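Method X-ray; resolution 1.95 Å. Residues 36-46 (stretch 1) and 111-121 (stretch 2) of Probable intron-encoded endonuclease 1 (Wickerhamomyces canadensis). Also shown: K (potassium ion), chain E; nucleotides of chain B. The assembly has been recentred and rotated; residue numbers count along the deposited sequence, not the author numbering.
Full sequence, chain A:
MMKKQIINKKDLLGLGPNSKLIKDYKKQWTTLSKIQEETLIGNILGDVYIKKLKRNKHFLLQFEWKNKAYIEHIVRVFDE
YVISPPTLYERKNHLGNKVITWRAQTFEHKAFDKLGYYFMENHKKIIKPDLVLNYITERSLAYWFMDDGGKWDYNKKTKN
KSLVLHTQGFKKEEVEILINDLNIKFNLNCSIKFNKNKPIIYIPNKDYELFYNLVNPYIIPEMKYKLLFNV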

# COMPACT_ATOMS: atom_id res chain seq x y z
N GLN A 36 -2.83 6.91 -9.54
CA GLN A 36 -2.53 7.19 -8.12
C GLN A 36 -3.61 6.58 -7.24
O GLN A 36 -3.27 6.05 -6.16
CB GLN A 36 -2.44 8.69 -7.91
CG GLN A 36 -1.17 9.27 -8.52
CD GLN A 36 -1.18 10.77 -8.69
OE1 GLN A 36 -2.22 11.43 -8.77
NE2 GLN A 36 0.03 11.31 -8.70
N GLU A 37 -4.85 6.64 -7.70
CA GLU A 37 -6.00 6.25 -6.86
C GLU A 37 -5.85 4.74 -6.66
O GLU A 37 -5.94 4.32 -5.50
CB GLU A 37 -7.33 6.64 -7.50
CG GLU A 37 -8.53 6.31 -6.65
CD GLU A 37 -9.85 6.26 -7.42
OE1 GLU A 37 -10.06 7.15 -8.26
OE2 GLU A 37 -10.67 5.33 -7.18
N GLU A 38 -5.66 4.00 -7.76
CA GLU A 38 -5.63 2.51 -7.79
C GLU A 38 -4.38 2.04 -7.07
O GLU A 38 -4.48 1.09 -6.28
CB GLU A 38 -5.75 1.95 -9.21
CG GLU A 38 -7.09 2.29 -9.85
CD GLU A 38 -7.25 1.86 -11.31
OE1 GLU A 38 -6.47 1.01 -11.79
OE2 GLU A 38 -8.16 2.39 -11.96
N THR A 39 -3.24 2.69 -7.29
CA THR A 39 -2.02 2.40 -6.50
C THR A 39 -2.36 2.52 -5.01
O THR A 39 -2.02 1.63 -4.20
CB THR A 39 -0.87 3.34 -6.90
OG1 THR A 39 -0.55 3.15 -8.29
CG2 THR A 39 0.34 3.07 -6.05
N LEU A 40 -2.99 3.62 -4.64
CA LEU A 40 -3.11 4.04 -3.23
C LEU A 40 -4.11 3.09 -2.55
O LEU A 40 -3.97 2.82 -1.34
CB LEU A 40 -3.60 5.49 -3.18
CG LEU A 40 -3.93 6.02 -1.78
CD1 LEU A 40 -2.80 5.75 -0.80
CD2 LEU A 40 -4.23 7.50 -1.78
N ILE A 41 -5.07 2.59 -3.29
CA ILE A 41 -6.04 1.60 -2.69
C ILE A 41 -5.23 0.38 -2.24
O ILE A 41 -5.47 -0.13 -1.12
CB ILE A 41 -7.17 1.27 -3.67
CG1 ILE A 41 -8.15 2.44 -3.75
CG2 ILE A 41 -7.86 -0.05 -3.33
CD1 ILE A 41 -8.84 2.53 -5.09
N GLY A 42 -4.32 -0.08 -3.08
CA GLY A 42 -3.42 -1.20 -2.71
C GLY A 42 -2.59 -0.85 -1.49
O GLY A 42 -2.48 -1.71 -0.57
N ASN A 43 -1.99 0.35 -1.45
CA ASN A 43 -1.00 0.71 -0.41
C ASN A 43 -1.71 0.80 0.95
O ASN A 43 -1.04 0.56 1.98
CB ASN A 43 -0.25 1.97 -0.79
CG ASN A 43 0.84 1.72 -1.82
OD1 ASN A 43 0.93 2.48 -2.79
ND2 ASN A 43 1.65 0.68 -1.64
N ILE A 44 -2.98 1.19 0.98
CA ILE A 44 -3.76 1.42 2.25
C ILE A 44 -4.07 0.05 2.85
O ILE A 44 -3.90 -0.14 4.08
CB ILE A 44 -5.03 2.24 1.99
CG1 ILE A 44 -4.67 3.63 1.48
CG2 ILE A 44 -5.90 2.28 3.24
CD1 ILE A 44 -5.83 4.45 0.93
N LEU A 45 -4.42 -0.88 2.00
CA LEU A 45 -4.59 -2.32 2.38
C LEU A 45 -3.25 -2.82 2.90
O LEU A 45 -3.23 -3.51 3.93
CB LEU A 45 -5.09 -3.09 1.15
CG LEU A 45 -6.56 -2.82 0.80
CD1 LEU A 45 -6.88 -3.33 -0.60
CD2 LEU A 45 -7.50 -3.46 1.85
N GLY A 46 -2.15 -2.34 2.30
CA GLY A 46 -0.76 -2.67 2.66
C GLY A 46 -0.13 -1.78 3.74
O GLY A 46 -0.63 -1.76 4.87
N ALA A 111 -7.12 16.02 -2.04
CA ALA A 111 -7.13 14.91 -3.01
C ALA A 111 -7.10 13.54 -2.28
O ALA A 111 -7.70 12.62 -2.83
CB ALA A 111 -5.99 15.06 -4.00
N PHE A 112 -6.56 13.45 -1.06
CA PHE A 112 -6.42 12.21 -0.27
C PHE A 112 -7.67 11.94 0.59
O PHE A 112 -7.77 10.83 1.15
CB PHE A 112 -5.13 12.23 0.59
CG PHE A 112 -3.84 12.32 -0.20
CD1 PHE A 112 -3.48 11.33 -1.11
CD2 PHE A 112 -2.96 13.39 -0.03
CE1 PHE A 112 -2.30 11.44 -1.86
CE2 PHE A 112 -1.80 13.49 -0.78
CZ PHE A 112 -1.48 12.53 -1.71
N ASP A 113 -8.61 12.89 0.67
CA ASP A 113 -9.76 12.83 1.63
C ASP A 113 -10.75 11.71 1.27
O ASP A 113 -11.22 11.03 2.21
CB ASP A 113 -10.51 14.16 1.66
CG ASP A 113 -9.90 15.20 2.60
OD1 ASP A 113 -8.93 14.88 3.32
OD2 ASP A 113 -10.43 16.32 2.59
N LYS A 114 -11.11 11.57 -0.01
CA LYS A 114 -12.06 10.53 -0.48
C LYS A 114 -11.63 9.14 0.02
O LYS A 114 -12.47 8.44 0.63
CB LYS A 114 -12.15 10.53 -2.00
CG LYS A 114 -13.21 9.56 -2.50
CD LYS A 114 -13.33 9.49 -4.00
CE LYS A 114 -12.27 8.61 -4.61
NZ LYS A 114 -12.35 8.67 -6.08
N LEU A 115 -10.39 8.73 -0.27
CA LEU A 115 -9.85 7.41 0.17
C LEU A 115 -9.57 7.45 1.68
O LEU A 115 -9.79 6.44 2.35
CB LEU A 115 -8.61 7.06 -0.65
CG LEU A 115 -8.94 6.68 -2.10
CD1 LEU A 115 -7.68 6.45 -2.92
CD2 LEU A 115 -9.80 5.43 -2.17
N GLY A 116 -9.20 8.59 2.22
CA GLY A 116 -9.05 8.66 3.68
C GLY A 116 -10.37 8.36 4.42
O GLY A 116 -10.32 7.57 5.39
N TYR A 117 -11.50 8.97 4.00
CA TYR A 117 -12.81 8.80 4.68
C TYR A 117 -13.36 7.41 4.34
O TYR A 117 -14.00 6.81 5.20
CB TYR A 117 -13.79 9.94 4.38
CG TYR A 117 -13.49 11.20 5.16
CD1 TYR A 117 -13.52 11.22 6.56
CD2 TYR A 117 -13.16 12.39 4.52
CE1 TYR A 117 -13.24 12.37 7.28
CE2 TYR A 117 -12.88 13.55 5.22
CZ TYR A 117 -12.90 13.54 6.61
OH TYR A 117 -12.65 14.70 7.29
N TYR A 118 -13.01 6.87 3.17
CA TYR A 118 -13.50 5.56 2.70
C TYR A 118 -12.91 4.43 3.55
O TYR A 118 -13.68 3.47 3.87
CB TYR A 118 -13.20 5.42 1.21
CG TYR A 118 -13.87 4.23 0.60
CD1 TYR A 118 -15.20 4.26 0.24
CD2 TYR A 118 -13.18 3.04 0.45
CE1 TYR A 118 -15.84 3.14 -0.27
CE2 TYR A 118 -13.79 1.91 -0.07
CZ TYR A 118 -15.13 1.96 -0.42
OH TYR A 118 -15.73 0.85 -0.93
N PHE A 119 -11.64 4.56 3.95
CA PHE A 119 -10.87 3.50 4.66
C PHE A 119 -10.84 3.71 6.17
O PHE A 119 -10.78 2.71 6.91
CB PHE A 119 -9.41 3.46 4.18
CG PHE A 119 -9.27 2.56 2.98
CD1 PHE A 119 -9.24 1.19 3.15
CD2 PHE A 119 -9.24 3.09 1.70
CE1 PHE A 119 -9.18 0.36 2.04
CE2 PHE A 119 -9.17 2.25 0.60
CZ PHE A 119 -9.12 0.89 0.78
N MET A 120 -10.80 4.95 6.63
CA MET A 120 -10.56 5.19 8.08
C MET A 120 -11.87 5.56 8.78
O MET A 120 -12.57 6.46 8.30
CB MET A 120 -9.53 6.29 8.30
CG MET A 120 -8.21 6.04 7.61
SD MET A 120 -7.32 4.60 8.31
CE MET A 120 -7.06 3.79 6.75
N GLU A 121 -12.11 4.95 9.93
CA GLU A 121 -13.33 5.12 10.74
C GLU A 121 -12.91 4.87 12.18
O GLU A 121 -12.58 3.72 12.49
CB GLU A 121 -14.36 4.10 10.26
CG GLU A 121 -15.76 4.28 10.83
CD GLU A 121 -16.74 3.23 10.31
OE1 GLU A 121 -17.53 3.57 9.38
OE2 GLU A 121 -16.68 2.08 10.83
K K E . -1.40 -3.69 6.54
P DC B 15 2.08 -3.25 8.20
OP1 DC B 15 1.82 -4.18 9.32
OP2 DC B 15 1.53 -3.46 6.81
O5' DC B 15 1.54 -1.93 8.84
C5' DC B 15 1.21 -0.72 8.19
C4' DC B 15 0.68 0.04 9.38
O4' DC B 15 1.72 0.23 10.36
C3' DC B 15 -0.09 1.37 9.24
O3' DC B 15 -1.35 0.93 9.78
C2' DC B 15 0.85 2.36 9.90
C1' DC B 15 1.60 1.51 10.94
N1 DC B 15 2.95 1.98 11.30
C2 DC B 15 3.29 2.12 12.65
O2 DC B 15 2.46 1.84 13.52
N3 DC B 15 4.52 2.58 12.97
C4 DC B 15 5.41 2.85 12.01
N4 DC B 15 6.61 3.29 12.36
C5 DC B 15 5.09 2.68 10.62
C6 DC B 15 3.85 2.28 10.32
O HOH W 1 -2.27 -1.48 8.16
O HOH W 2 -0.23 -6.00 7.95
O HOH W 3 -3.37 -6.02 7.44

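How do the two backbones lie against each other? Residues 36-45 and 113-119 are both helical, and their axes run in roughly the same direction, 31° apart, approaching to 11.2 Å. That spacing leaves room for a layer of side chains: the CA atoms of Ile 41 and Leu 115 are 7.5 Å apart, and those of Ile 44 and Phe 119 are 7.8 Å apart. No hydrogen bond crosses between the stretches; the backbone bonds stay within each helix, as from Ile 44 N to Leu 40 O (3.0 Å) and from Phe 119 N to Leu 115 O (3.1 Å).

What fills the space between the helices? Leu 115 is the knob, seated among Glu 37, Leu 40, Ile 41 and Ile 44. Leu 115 CD1 lies 3.8 Å from Leu 40 CD2, and Leu 115 CD2 lies 3.8 Å from Ile 41 CG1. Leu 40 CD2 also meets the edge of the Phe 112 ring, 4.0 Å from Phe 112 CD1.

How does Phe 119 take part? Ile 44 points toward it, and Ile 44 CG2 lies over one face of the Phe 119 ring, 3.6 Å from the Phe 119 centroid and 21° off the normal, a CH-pi contact. Ile 44 CG2 also lies 4.0 Å from Met 120 CE, just past the helix.

Where does charge enter a largely apolar contact? At the N-terminal part of the pairing, the extended side chain of Glu 37 brings OE1 to 3.5 Å from Lys 114 NZ, a salt bridge. Near the other end, the chain turns to a metal: Gly 46, the first residue to leave helical geometry, binds potassium through its O at 2.7 Å from K, alongside OP2 of DC15, 3.0 Å from K.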